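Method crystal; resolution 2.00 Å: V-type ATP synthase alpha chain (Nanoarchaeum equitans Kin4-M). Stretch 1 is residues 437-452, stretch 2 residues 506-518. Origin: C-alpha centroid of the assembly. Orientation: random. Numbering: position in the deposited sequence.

Stretch 1, residues 437-452: LYEDVIEIREEFFAIL
Stretch 2 (506-518) TIELMRIIHKYYV

Two helices of one chain, 441-452 and 506-518, cross at 65° between their N-to-C directions, their axes approaching to 10.4 Å and the two stretches burying 678 Å² in all. Before the first helix, Tyr438 leaves helical torsions (phi/psi -161/90) and opens a type I turn to Val441 through Glu439 (-52/-51) and Asp440 (-89/2); from Val441 (-69/-26) the helix runs on, with phi/psi near -65/-40 from Ile442, as they are throughout 506-518. The register is fixed by two CA-CA pairs, Val441 with Ile507 at 7.4 Å and Ile444 with His514 at 6.7 Å.

Met510 has the largest area covered, 91 Å². Its chi angles (m, t, p: -59°, 179°, 64°) bring the terminal methyl against the first helix: Met510 CE lies 3.9 Å from Val441 O, 3.9 Å from Ile444 CG2 and 4.1 Å from Arg445 N. Farther back along the same side chain, Met510 CG is 4.3 Å from Phe448 CE2. The Phe448 ring (chi1 -82°, chi2 15°) also reaches Ile513, CE1 to CG2 3.6 Å. At the N-terminal end, Val441 CG1 meets Ile507 CD1 at 3.6 Å.

His514 (77 Å²; chi1 t, chi2 62°) provides the polar link. Its ND1 donates to Glu447 OE1 at 3.0 Å with an N-H...O angle of 168°, nearly linear; the second bond, ND1 to Glu447 OE2 at 3.2 Å and 120°, is weak. Glu447 is extended (chi1 and chi2 t, chi3 98°), placing OE1 at the imidazole edge, near the ring plane.

Ile444 (71 Å²; m, t) points toward the second helix and covers one imidazole face: its CG1 is 4.2 Å from the His514 ring centroid, 23° off the normal, a CH-pi contact. One turn past His514, Tyr517 (chi1 t, chi2 44°) receives Ile451, two turns past Ile444, with CD1 4.0 Å from its ring centroid and only 14° off the normal.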

ATOM      1  N   LEU A 437      33.276 -20.137 -34.064  1.00 74.32           N
ATOM      2  CA  LEU A 437      34.342 -19.155 -34.238  1.00 76.26           C
ATOM      3  C   LEU A 437      35.187 -18.982 -32.976  1.00 83.69           C
ATOM      4  O   LEU A 437      36.213 -18.298 -32.997  1.00 85.03           O
ATOM      5  CB  LEU A 437      33.750 -17.812 -34.683  1.00 91.67           C
ATOM      6  CG  LEU A 437      32.697 -17.865 -35.798  1.00 92.35           C
ATOM      7  CD1 LEU A 437      32.352 -16.471 -36.294  1.00 85.90           C
ATOM      8  CD2 LEU A 437      33.154 -18.735 -36.958  1.00 89.73           C
ATOM      9  N   TYR A 438      34.755 -19.610 -31.886  1.00 81.19           N
ATOM     10  CA  TYR A 438      35.465 -19.527 -30.611  1.00 74.58           C
ATOM     11  C   TYR A 438      35.054 -20.667 -29.675  1.00 89.74           C
ATOM     12  O   TYR A 438      34.122 -20.527 -28.885  1.00 70.54           O
ATOM     13  CB  TYR A 438      35.207 -18.183 -29.956  1.00 79.95           C
ATOM     14  N   GLU A 439      35.774 -21.780 -29.759  1.00 84.62           N
ATOM     15  CA  GLU A 439      35.402 -23.022 -29.078  1.00 88.92           C
ATOM     16  C   GLU A 439      35.108 -22.919 -27.575  1.00 80.24           C
ATOM     17  O   GLU A 439      34.072 -23.393 -27.110  1.00 86.14           O
ATOM     18  CB  GLU A 439      36.458 -24.092 -29.335  1.00 73.69           C
ATOM     19  N   ASP A 440      36.018 -22.307 -26.823  1.00 67.97           N
ATOM     20  CA  ASP A 440      35.953 -22.352 -25.361  1.00 71.89           C
ATOM     21  C   ASP A 440      35.137 -21.246 -24.684  1.00 64.50           C
ATOM     22  O   ASP A 440      35.052 -21.211 -23.458  1.00 66.97           O
ATOM     23  CB  ASP A 440      37.368 -22.388 -24.766  1.00 84.48           C
ATOM     24  CG  ASP A 440      37.948 -23.789 -24.713  1.00102.80           C
ATOM     25  OD1 ASP A 440      37.619 -24.609 -25.597  1.00 95.23           O
ATOM     26  OD2 ASP A 440      38.737 -24.068 -23.785  1.00103.11           O
ATOM     27  N   VAL A 441      34.529 -20.355 -25.464  1.00 52.73           N
ATOM     28  CA  VAL A 441      33.772 -19.247 -24.873  1.00 64.43           C
ATOM     29  C   VAL A 441      32.491 -19.678 -24.154  1.00 55.35           C
ATOM     30  O   VAL A 441      32.028 -18.986 -23.247  1.00 57.24           O
ATOM     31  CB  VAL A 441      33.442 -18.140 -25.897  1.00 72.68           C
ATOM     32  CG1 VAL A 441      34.711 -17.629 -26.544  1.00 67.32           C
ATOM     33  CG2 VAL A 441      32.463 -18.646 -26.945  1.00 66.12           C
ATOM     34  N   ILE A 442      31.916 -20.810 -24.556  1.00 51.73           N
ATOM     35  CA  ILE A 442      30.735 -21.336 -23.874  1.00 54.24           C
ATOM     36  C   ILE A 442      31.087 -21.783 -22.453  1.00 70.70           C
ATOM     37  O   ILE A 442      30.353 -21.498 -21.505  1.00 52.38           O
ATOM     38  CB  ILE A 442      30.067 -22.488 -24.671  1.00 60.29           C
ATOM     39  CG1 ILE A 442      29.367 -21.939 -25.918  1.00 62.54           C
ATOM     40  CG2 ILE A 442      29.060 -23.231 -23.811  1.00 52.82           C
ATOM     41  CD1 ILE A 442      28.459 -22.942 -26.610  1.00 68.03           C
ATOM     42  N   GLU A 443      32.218 -22.468 -22.304  1.00 53.11           N
ATOM     43  CA  GLU A 443      32.680 -22.892 -20.983  1.00 56.38           C
ATOM     44  C   GLU A 443      33.067 -21.703 -20.105  1.00 40.65           C
ATOM     45  O   GLU A 443      32.721 -21.657 -18.924  1.00 47.07           O
ATOM     46  CB  GLU A 443      33.870 -23.848 -21.096  1.00 67.59           C
ATOM     47  CG  GLU A 443      34.386 -24.323 -19.740  1.00 92.35           C
ATOM     48  CD  GLU A 443      35.787 -24.898 -19.799  1.00113.19           C
ATOM     49  OE1 GLU A 443      36.430 -24.797 -20.866  1.00114.37           O
ATOM     50  OE2 GLU A 443      36.249 -25.446 -18.775  1.00 96.24           O
ATOM     51  N   ILE A 444      33.796 -20.753 -20.684  1.00 47.29           N
ATOM     52  CA  ILE A 444      34.266 -19.584 -19.944  1.00 50.28           C
ATOM     53  C   ILE A 444      33.097 -18.706 -19.494  1.00 48.71           C
ATOM     54  O   ILE A 444      33.120 -18.139 -18.399  1.00 43.52           O
ATOM     55  CB  ILE A 444      35.276 -18.758 -20.777  1.00 45.66           C
ATOM     56  CG1 ILE A 444      36.477 -19.625 -21.170  1.00 56.66           C
ATOM     57  CG2 ILE A 444      35.757 -17.552 -19.998  1.00 45.17           C
ATOM     58  CD1 ILE A 444      37.464 -18.933 -22.095  1.00 64.92           C
ATOM     59  N   ARG A 445      32.073 -18.606 -20.339  1.00 46.23           N
ATOM     60  CA  ARG A 445      30.859 -17.872 -19.995  1.00 48.10           C
ATOM     61  C   ARG A 445      30.202 -18.482 -18.762  1.00 40.35           C
ATOM     62  O   ARG A 445      29.855 -17.768 -17.822  1.00 37.25           O
ATOM     63  CB  ARG A 445      29.883 -17.871 -21.177  1.00 45.10           C
ATOM     64  CG  ARG A 445      28.582 -17.118 -20.927  1.00 43.44           C
ATOM     65  CD  ARG A 445      27.728 -17.079 -22.188  1.00 43.21           C
ATOM     66  NE  ARG A 445      26.425 -16.454 -21.967  1.00 46.05           N
ATOM     67  CZ  ARG A 445      25.317 -17.127 -21.677  1.00 49.50           C
ATOM     68  NH1 ARG A 445      25.351 -18.447 -21.568  1.00 40.49           N
ATOM     69  NH2 ARG A 445      24.173 -16.481 -21.493  1.00 38.64           N
ATOM     70  N   GLU A 446      30.045 -19.804 -18.770  1.00 41.46           N
ATOM     71  CA  GLU A 446      29.496 -20.527 -17.624  1.00 44.27           C
ATOM     72  C   GLU A 446      30.347 -20.299 -16.383  1.00 40.18           C
ATOM     73  O   GLU A 446      29.835 -20.185 -15.269  1.00 43.40           O
ATOM     74  CB  GLU A 446      29.436 -22.029 -17.919  1.00 50.01           C
ATOM     75  CG  GLU A 446      28.322 -22.454 -18.858  1.00 58.93           C
ATOM     76  CD  GLU A 446      28.297 -23.955 -19.076  1.00 89.94           C
ATOM     77  OE1 GLU A 446      29.333 -24.611 -18.830  1.00 80.80           O
ATOM     78  OE2 GLU A 446      27.241 -24.481 -19.489  1.00 83.08           O
ATOM     79  N   GLU A 447      31.656 -20.237 -16.596  1.00 44.63           N
ATOM     80  CA  GLU A 447      32.623 -20.029 -15.528  1.00 45.27           C
ATOM     81  C   GLU A 447      32.477 -18.637 -14.916  1.00 41.89           C
ATOM     82  O   GLU A 447      32.520 -18.477 -13.693  1.00 43.09           O
ATOM     83  CB  GLU A 447      34.031 -20.218 -16.092  1.00 50.35           C
ATOM     84  CG  GLU A 447      35.145 -20.284 -15.068  1.00 63.06           C
ATOM     85  CD  GLU A 447      36.492 -20.539 -15.718  1.00 88.99           C
ATOM     86  OE1 GLU A 447      37.246 -19.565 -15.931  1.00 79.12           O
ATOM     87  OE2 GLU A 447      36.797 -21.713 -16.024  1.00 88.42           O
ATOM     88  N   PHE A 448      32.307 -17.631 -15.770  1.00 42.59           N
ATOM     89  CA  PHE A 448      32.101 -16.261 -15.308  1.00 39.19           C
ATOM     90  C   PHE A 448      30.833 -16.157 -14.464  1.00 32.17           C
ATOM     91  O   PHE A 448      30.838 -15.549 -13.395  1.00 40.31           O
ATOM     92  CB  PHE A 448      32.029 -15.290 -16.494  1.00 41.39           C
ATOM     93  CG  PHE A 448      33.377 -14.859 -17.019  1.00 50.60           C
ATOM     94  CD1 PHE A 448      34.533 -15.547 -16.676  1.00 44.00           C
ATOM     95  CD2 PHE A 448      33.483 -13.749 -17.845  1.00 43.43           C
ATOM     96  CE1 PHE A 448      35.769 -15.140 -17.157  1.00 46.86           C
ATOM     97  CE2 PHE A 448      34.717 -13.338 -18.329  1.00 53.14           C
ATOM     98  CZ  PHE A 448      35.860 -14.036 -17.984  1.00 51.80           C
ATOM     99  N   PHE A 449      29.750 -16.757 -14.948  1.00 40.61           N
ATOM    100  CA  PHE A 449      28.489 -16.760 -14.214  1.00 39.70           C
ATOM    101  C   PHE A 449      28.630 -17.472 -12.872  1.00 44.42           C
ATOM    102  O   PHE A 449      28.089 -17.024 -11.863  1.00 38.97           O
ATOM    103  CB  PHE A 449      27.390 -17.426 -15.045  1.00 36.40           C
ATOM    104  CG  PHE A 449      26.708 -16.496 -16.013  1.00 43.27           C
ATOM    105  CD1 PHE A 449      25.894 -15.472 -15.551  1.00 46.98           C
ATOM    106  CD2 PHE A 449      26.859 -16.662 -17.382  1.00 43.63           C
ATOM    107  CE1 PHE A 449      25.254 -14.619 -16.436  1.00 44.84           C
ATOM    108  CE2 PHE A 449      26.222 -15.812 -18.273  1.00 43.40           C
ATOM    109  CZ  PHE A 449      25.419 -14.790 -17.799  1.00 36.37           C
ATOM    110  N   ALA A 450      29.361 -18.583 -12.867  1.00 39.42           N
ATOM    111  CA  ALA A 450      29.563 -19.361 -11.646  1.00 43.35           C
ATOM    112  C   ALA A 450      30.344 -18.584 -10.589  1.00 34.61           C
ATOM    113  O   ALA A 450      30.032 -18.657  -9.400  1.00 46.49           O
ATOM    114  CB  ALA A 450      30.262 -20.676 -11.966  1.00 40.97           C
ATOM    115  N   ILE A 451      31.360 -17.846 -11.027  1.00 42.45           N
ATOM    116  CA  ILE A 451      32.194 -17.060 -10.120  1.00 36.23           C
ATOM    117  C   ILE A 451      31.441 -15.857  -9.549  1.00 42.68           C
ATOM    118  O   ILE A 451      31.510 -15.584  -8.349  1.00 37.85           O
ATOM    119  CB  ILE A 451      33.493 -16.599 -10.827  1.00 41.12           C
ATOM    120  CG1 ILE A 451      34.406 -17.800 -11.094  1.00 47.81           C
ATOM    121  CG2 ILE A 451      34.225 -15.557 -10.002  1.00 36.60           C
ATOM    122  CD1 ILE A 451      35.577 -17.489 -12.004  1.00 52.31           C
ATOM    123  N   LEU A 452      30.722 -15.142 -10.411  1.00 38.07           N
ATOM    124  CA  LEU A 452      29.930 -13.988  -9.988  1.00 37.12           C
ATOM    125  C   LEU A 452      28.837 -14.393  -9.000  1.00 33.71           C
ATOM    126  O   LEU A 452      28.537 -13.659  -8.058  1.00 39.39           O
ATOM    127  CB  LEU A 452      29.319 -13.288 -11.205  1.00 37.65           C
ATOM    128  CG  LEU A 452      30.318 -12.637 -12.165  1.00 46.49           C
ATOM    129  CD1 LEU A 452      29.649 -12.229 -13.468  1.00 41.68           C
ATOM    130  CD2 LEU A 452      30.966 -11.436 -11.508  1.00 39.67           C
ATOM    131  N   THR A 506      37.064  -8.749 -26.889  1.00 42.35           N
ATOM    132  CA  THR A 506      36.180  -9.407 -25.931  1.00 42.81           C
ATOM    133  C   THR A 506      36.619 -10.844 -25.641  1.00 41.58           C
ATOM    134  O   THR A 506      36.743 -11.236 -24.479  1.00 45.83           O
ATOM    135  CB  THR A 506      34.722  -9.409 -26.426  1.00 46.47           C
ATOM    136  OG1 THR A 506      34.304  -8.065 -26.696  1.00 44.32           O
ATOM    137  CG2 THR A 506      33.818 -10.008 -25.374  1.00 40.42           C
ATOM    138  N   ILE A 507      36.858 -11.618 -26.699  1.00 50.08           N
ATOM    139  CA  ILE A 507      37.288 -13.009 -26.560  1.00 47.34           C
ATOM    140  C   ILE A 507      38.645 -13.111 -25.862  1.00 47.65           C
ATOM    141  O   ILE A 507      38.824 -13.923 -24.953  1.00 45.57           O
ATOM    142  CB  ILE A 507      37.372 -13.725 -27.932  1.00 58.61           C
ATOM    143  CG1 ILE A 507      36.009 -13.740 -28.635  1.00 54.73           C
ATOM    144  CG2 ILE A 507      37.896 -15.141 -27.766  1.00 51.87           C
ATOM    145  CD1 ILE A 507      34.869 -14.233 -27.774  1.00 64.91           C
ATOM    146  N   GLU A 508      39.597 -12.284 -26.290  1.00 52.03           N
ATOM    147  CA  GLU A 508      40.938 -12.291 -25.709  1.00 53.26           C
ATOM    148  C   GLU A 508      40.929 -11.984 -24.218  1.00 54.91           C
ATOM    149  O   GLU A 508      41.697 -12.570 -23.457  1.00 51.13           O
ATOM    150  CB  GLU A 508      41.855 -11.309 -26.443  1.00 45.17           C
ATOM    151  CG  GLU A 508      42.381 -11.837 -27.766  1.00 54.40           C
ATOM    152  CD  GLU A 508      43.187 -13.111 -27.603  1.00 91.56           C
ATOM    153  OE1 GLU A 508      44.166 -13.103 -26.826  1.00 81.81           O
ATOM    154  OE2 GLU A 508      42.840 -14.124 -28.246  1.00 86.58           O
ATOM    155  N   LEU A 509      40.057 -11.066 -23.810  1.00 52.66           N
ATOM    156  CA  LEU A 509      39.886 -10.753 -22.396  1.00 41.41           C
ATOM    157  C   LEU A 509      39.392 -11.969 -21.618  1.00 38.62           C
ATOM    158  O   LEU A 509      39.881 -12.251 -20.525  1.00 46.17           O
ATOM    159  CB  LEU A 509      38.916  -9.582 -22.214  1.00 46.53           C
ATOM    160  CG  LEU A 509      39.525  -8.181 -22.256  1.00 58.58           C
ATOM    161  CD1 LEU A 509      38.453  -7.114 -22.096  1.00 53.09           C
ATOM    162  CD2 LEU A 509      40.568  -8.050 -21.167  1.00 51.59           C
ATOM    163  N   MET A 510      38.425 -12.684 -22.187  1.00 42.22           N
ATOM    164  CA  MET A 510      37.887 -13.888 -21.560  1.00 52.55           C
ATOM    165  C   MET A 510      38.971 -14.959 -21.432  1.00 47.73           C
ATOM    166  O   MET A 510      39.064 -15.642 -20.412  1.00 46.01           O
ATOM    167  CB  MET A 510      36.704 -14.437 -22.370  1.00 44.66           C
ATOM    168  CG  MET A 510      35.542 -13.466 -22.530  1.00 56.57           C
ATOM    169  SD  MET A 510      34.180 -14.121 -23.520  1.00 51.46           S
ATOM    170  CE  MET A 510      33.652 -15.485 -22.485  1.00 59.12           C
ATOM    171  N   ARG A 511      39.791 -15.088 -22.470  1.00 50.82           N
ATOM    172  CA  ARG A 511      40.835 -16.111 -22.510  1.00 52.80           C
ATOM    173  C   ARG A 511      41.950 -15.872 -21.496  1.00 46.03           C
ATOM    174  O   ARG A 511      42.411 -16.810 -20.850  1.00 56.58           O
ATOM    175  CB  ARG A 511      41.413 -16.225 -23.923  1.00 48.55           C
ATOM    176  CG  ARG A 511      40.526 -17.002 -24.882  1.00 56.44           C
ATOM    177  CD  ARG A 511      41.084 -17.005 -26.294  1.00 70.24           C
ATOM    178  NE  ARG A 511      40.285 -17.845 -27.181  1.00 75.08           N
ATOM    179  CZ  ARG A 511      40.223 -17.701 -28.500  1.00 82.30           C
ATOM    180  NH1 ARG A 511      40.911 -16.737 -29.097  1.00 83.96           N
ATOM    181  NH2 ARG A 511      39.467 -18.515 -29.221  1.00 70.80           N
ATOM    182  N   ILE A 512      42.373 -14.621 -21.349  1.00 46.69           N
ATOM    183  CA  ILE A 512      43.440 -14.291 -20.407  1.00 46.03           C
ATOM    184  C   ILE A 512      42.961 -14.361 -18.953  1.00 63.83           C
ATOM    185  O   ILE A 512      43.719 -14.750 -18.062  1.00 54.25           O
ATOM    186  CB  ILE A 512      44.092 -12.922 -20.730  1.00 56.06           C
ATOM    187  CG1 ILE A 512      45.328 -12.689 -19.859  1.00 65.06           C
ATOM    188  CG2 ILE A 512      43.097 -11.785 -20.562  1.00 57.70           C
ATOM    189  CD1 ILE A 512      46.385 -13.757 -20.012  1.00 70.83           C
ATOM    190  N   ILE A 513      41.700 -14.005 -18.721  1.00 50.02           N
ATOM    191  CA  ILE A 513      41.097 -14.136 -17.398  1.00 46.53           C
ATOM    192  C   ILE A 513      40.976 -15.615 -17.028  1.00 49.94           C
ATOM    193  O   ILE A 513      41.308 -16.016 -15.912  1.00 51.93           O
ATOM    194  CB  ILE A 513      39.701 -13.469 -17.340  1.00 54.57           C
ATOM    195  CG1 ILE A 513      39.832 -11.945 -17.396  1.00 52.11           C
ATOM    196  CG2 ILE A 513      38.968 -13.861 -16.072  1.00 43.17           C
ATOM    197  CD1 ILE A 513      38.498 -11.221 -17.462  1.00 52.87           C
ATOM    198  N   HIS A 514      40.503 -16.418 -17.976  1.00 42.11           N
ATOM    199  CA  HIS A 514      40.381 -17.858 -17.778  1.00 60.43           C
ATOM    200  C   HIS A 514      41.745 -18.501 -17.545  1.00 65.64           C
ATOM    201  O   HIS A 514      41.883 -19.401 -16.715  1.00 57.72           O
ATOM    202  CB  HIS A 514      39.700 -18.507 -18.983  1.00 53.36           C
ATOM    203  CG  HIS A 514      39.719 -20.002 -18.955  1.00 64.61           C
ATOM    204  ND1 HIS A 514      39.097 -20.736 -17.966  1.00 68.10           N
ATOM    205  CD2 HIS A 514      40.283 -20.903 -19.792  1.00 66.40           C
ATOM    206  CE1 HIS A 514      39.278 -22.023 -18.197  1.00 73.20           C
ATOM    207  NE2 HIS A 514      39.995 -22.154 -19.299  1.00 71.07           N
ATOM    208  N   LYS A 515      42.747 -18.039 -18.288  1.00 64.06           N
ATOM    209  CA  LYS A 515      44.105 -18.560 -18.169  1.00 64.24           C
ATOM    210  C   LYS A 515      44.703 -18.221 -16.807  1.00 53.69           C
ATOM    211  O   LYS A 515      45.403 -19.035 -16.207  1.00 72.86           O
ATOM    212  CB  LYS A 515      44.987 -18.009 -19.295  1.00 72.13           C
ATOM    213  CG  LYS A 515      46.389 -18.599 -19.346  1.00 73.76           C
ATOM    214  CD  LYS A 515      47.212 -17.990 -20.477  1.00 75.11           C
ATOM    215  CE  LYS A 515      46.734 -18.444 -21.851  1.00 69.00           C
ATOM    216  NZ  LYS A 515      47.126 -19.847 -22.160  1.00 82.21           N
ATOM    217  N   TYR A 516      44.422 -17.016 -16.322  1.00 50.76           N
ATOM    218  CA  TYR A 516      44.853 -16.608 -14.992  1.00 51.14           C
ATOM    219  C   TYR A 516      44.172 -17.471 -13.938  1.00 60.97           C
ATOM    220  O   TYR A 516      44.791 -17.869 -12.954  1.00 59.87           O
ATOM    221  CB  TYR A 516      44.525 -15.132 -14.756  1.00 53.32           C
ATOM    222  CG  TYR A 516      44.893 -14.624 -13.377  1.00 52.59           C
ATOM    223  CD1 TYR A 516      46.210 -14.325 -13.057  1.00 61.24           C
ATOM    224  CD2 TYR A 516      43.923 -14.429 -12.402  1.00 57.74           C
ATOM    225  CE1 TYR A 516      46.553 -13.857 -11.802  1.00 58.04           C
ATOM    226  CE2 TYR A 516      44.258 -13.960 -11.143  1.00 64.49           C
ATOM    227  CZ  TYR A 516      45.575 -13.676 -10.851  1.00 61.49           C
ATOM    228  OH  TYR A 516      45.922 -13.208  -9.605  1.00 58.94           O
ATOM    229  N   TYR A 517      42.894 -17.762 -14.167  1.00 62.15           N
ATOM    230  CA  TYR A 517      42.070 -18.524 -13.233  1.00 65.41           C
ATOM    231  C   TYR A 517      42.583 -19.943 -13.018  1.00 57.95           C
ATOM    232  O   TYR A 517      42.732 -20.386 -11.878  1.00 58.14           O
ATOM    233  CB  TYR A 517      40.623 -18.564 -13.731  1.00 52.40           C
ATOM    234  CG  TYR A 517      39.648 -19.252 -12.802  1.00 47.58           C
ATOM    235  CD1 TYR A 517      39.666 -19.008 -11.437  1.00 51.32           C
ATOM    236  CD2 TYR A 517      38.692 -20.124 -13.296  1.00 62.91           C
ATOM    237  CE1 TYR A 517      38.769 -19.628 -10.591  1.00 57.84           C
ATOM    238  CE2 TYR A 517      37.787 -20.746 -12.457  1.00 53.34           C
ATOM    239  CZ  TYR A 517      37.833 -20.494 -11.105  1.00 54.48           C
ATOM    240  OH  TYR A 517      36.942 -21.108 -10.259  1.00 73.32           O
ATOM    241  N   VAL A 518      42.845 -20.653 -14.112  1.00 55.38           N
ATOM    242  CA  VAL A 518      43.309 -22.036 -14.030  1.00 64.90           C
ATOM    243  C   VAL A 518      44.681 -22.138 -13.363  1.00 71.02           C
ATOM    244  O   VAL A 518      44.993 -23.141 -12.719  1.00 80.30           O
ATOM    245  CB  VAL A 518      43.338 -22.725 -15.419  1.00 73.39           C
ATOM    246  CG1 VAL A 518      41.957 -22.724 -16.048  1.00 65.37           C
ATOM    247  CG2 VAL A 518      44.327 -22.042 -16.342  1.00 76.00           C
TER